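Local coordinates for protein transcriptional regulator, TetR family (Marinobacter aquaeolei, PDB 3NNR) that probably binds DNA as a two-chain, all-helical transcriptional regulator of the TetR family, at residues Y60-D65 against F119-C123. Residues are numbered along the deposited sequence; the frame is centred on the assembly and turned at random.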
loop_
_atom_site.group_PDB
_atom_site.type_symbol
_atom_site.label_atom_id
_atom_site.label_comp_id
_atom_site.label_asym_id
_atom_site.label_seq_id
_atom_site.Cartn_x
_atom_site.Cartn_y
_atom_site.Cartn_z
ATOM N N TYR A 60 16.736 -8.480 -6.344
ATOM C CA TYR A 60 15.449 -7.872 -6.763
ATOM C C TYR A 60 15.717 -6.512 -7.406
ATOM O O TYR A 60 15.235 -6.244 -8.499
ATOM C CB TYR A 60 14.492 -7.734 -5.565
ATOM C CG TYR A 60 13.148 -7.034 -5.823
ATOM C CD1 TYR A 60 12.199 -7.528 -6.744
ATOM C CD2 TYR A 60 12.812 -5.901 -5.127
ATOM C CE1 TYR A 60 10.948 -6.847 -6.966
ATOM C CE2 TYR A 60 11.622 -5.251 -5.333
ATOM C CZ TYR A 60 10.684 -5.714 -6.239
ATOM O OH TYR A 60 9.515 -4.965 -6.329
ATOM N N GLU A 61 16.524 -5.698 -6.730
ATOM C CA GLU A 61 16.963 -4.383 -7.209
ATOM C C GLU A 61 17.590 -4.497 -8.611
ATOM O O GLU A 61 17.205 -3.763 -9.521
ATOM C CB GLU A 61 17.967 -3.791 -6.207
ATOM C CG GLU A 61 18.412 -2.358 -6.460
ATOM C CD GLU A 61 19.529 -1.889 -5.539
ATOM O OE1 GLU A 61 20.446 -2.680 -5.186
ATOM O OE2 GLU A 61 19.507 -0.685 -5.218
ATOM N N LYS A 62 18.526 -5.432 -8.790
ATOM C CA LYS A 62 19.164 -5.655 -10.108
ATOM C C LYS A 62 18.155 -6.046 -11.172
ATOM O O LYS A 62 18.265 -5.612 -12.313
ATOM C CB LYS A 62 20.253 -6.740 -10.062
ATOM C CG LYS A 62 21.598 -6.292 -9.493
ATOM C CD LYS A 62 22.580 -7.489 -9.284
ATOM C CE LYS A 62 23.769 -7.095 -8.375
ATOM N NZ LYS A 62 24.325 -8.245 -7.591
ATOM N N LEU A 63 17.178 -6.855 -10.784
ATOM C CA LEU A 63 16.160 -7.358 -11.702
ATOM C C LEU A 63 15.266 -6.229 -12.194
ATOM O O LEU A 63 15.108 -6.040 -13.394
ATOM C CB LEU A 63 15.292 -8.427 -11.017
ATOM C CG LEU A 63 14.566 -9.413 -11.922
ATOM C CD1 LEU A 63 15.616 -10.397 -12.434
ATOM C CD2 LEU A 63 13.402 -10.129 -11.200
ATOM N N VAL A 64 14.732 -5.453 -11.257
ATOM C CA VAL A 64 13.819 -4.350 -11.583
ATOM C C VAL A 64 14.537 -3.254 -12.393
ATOM O O VAL A 64 13.989 -2.779 -13.399
ATOM C CB VAL A 64 13.140 -3.821 -10.327
ATOM C CG1 VAL A 64 12.298 -2.603 -10.632
ATOM C CG2 VAL A 64 12.306 -4.957 -9.682
ATOM N N ASP A 65 15.766 -2.902 -12.000
ATOM C CA ASP A 65 16.602 -1.969 -12.777
ATOM C C ASP A 65 16.815 -2.422 -14.224
ATOM O O ASP A 65 16.860 -1.585 -15.125
ATOM C CB ASP A 65 17.983 -1.804 -12.140
ATOM C CG ASP A 65 17.980 -0.917 -10.914
ATOM O OD1 ASP A 65 16.979 -0.212 -10.585
ATOM O OD2 ASP A 65 19.044 -0.903 -10.262
ATOM N N PHE A 119 16.454 3.268 -4.622
ATOM C CA PHE A 119 15.805 2.394 -5.578
ATOM C C PHE A 119 14.395 2.922 -5.939
ATOM O O PHE A 119 13.983 2.919 -7.122
ATOM C CB PHE A 119 15.771 0.980 -4.967
ATOM C CG PHE A 119 15.035 -0.037 -5.782
ATOM C CD1 PHE A 119 15.369 -0.254 -7.116
ATOM C CD2 PHE A 119 14.028 -0.807 -5.196
ATOM C CE1 PHE A 119 14.703 -1.222 -7.861
ATOM C CE2 PHE A 119 13.362 -1.754 -5.912
ATOM C CZ PHE A 119 13.692 -1.974 -7.253
ATOM N N THR A 120 13.665 3.340 -4.905
ATOM C CA THR A 120 12.338 3.942 -5.063
ATOM C C THR A 120 12.413 5.188 -5.974
ATOM O O THR A 120 11.594 5.309 -6.898
ATOM C CB THR A 120 11.706 4.160 -3.691
ATOM O OG1 THR A 120 11.503 2.861 -3.133
ATOM C CG2 THR A 120 10.338 4.936 -3.742
ATOM N N ASN A 121 13.426 6.044 -5.781
ATOM C CA ASN A 121 13.633 7.209 -6.663
ATOM C C ASN A 121 13.942 6.831 -8.122
ATOM O O ASN A 121 13.456 7.505 -9.034
ATOM C CB ASN A 121 14.702 8.163 -6.120
ATOM C CG ASN A 121 14.274 8.879 -4.811
ATOM O OD1 ASN A 121 13.204 8.641 -4.255
ATOM N ND2 ASN A 121 15.137 9.753 -4.329
ATOM N N ARG A 122 14.733 5.772 -8.333
ATOM C CA ARG A 122 15.021 5.248 -9.679
ATOM C C ARG A 122 13.732 4.743 -10.333
ATOM O O ARG A 122 13.455 5.057 -11.507
ATOM C CB ARG A 122 16.071 4.120 -9.657
ATOM C CG ARG A 122 17.519 4.609 -9.639
ATOM C CD ARG A 122 18.589 3.494 -9.635
ATOM N NE ARG A 122 18.978 3.157 -8.261
ATOM C CZ ARG A 122 18.930 1.961 -7.667
ATOM N NH1 ARG A 122 18.576 0.861 -8.316
ATOM N NH2 ARG A 122 19.299 1.858 -6.382
ATOM N N CYS A 123 12.955 3.970 -9.572
ATOM C CA CYS A 123 11.687 3.439 -10.071
ATOM C C CYS A 123 10.726 4.575 -10.448
ATOM O O CYS A 123 10.210 4.590 -11.574
ATOM C CB CYS A 123 11.058 2.462 -9.076
ATOM S SG CYS A 123 12.024 0.938 -8.893
#
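Phe119 pushes its ring into the pocket formed by Tyr60, Glu61, Val64 and Asp65, a knob-into-hole fit between segments 60-65 and 119-123, whose axes run nearly parallel (13°) and come within 11.1 Å. One ring face lies against Glu61 CA, while Val64 CB meets the ring edge at Phe119 CZ, 3.6 Å away. Tyr60 approaches obliquely, CE2 to Phe119 CE2 at 3.9 Å; its hydroxyl hydrogen-bonds an unidentified bound molecule, and its ring also meets Tyr95. One turn on from Phe119, Cys123 SG rests 4.0 Å from Val64 CG1. Toward solvent, Arg122 clamps two acids one turn apart: NH2 donates a nearly straight hydrogen bond to Glu61 OE2 (2.8 Å) within a salt bridge, and NH1 pairs with Asp65 OD2 at 2.7 Å. This salt-bridge network borders the apolar contact on its more exposed side. Helix 49-67 follows the predicted helix-turn-helix; the contact packs this helix, which leads out of the probable DNA-binding head, against helix 110-136 of the regulatory domain, as in the TetR fold.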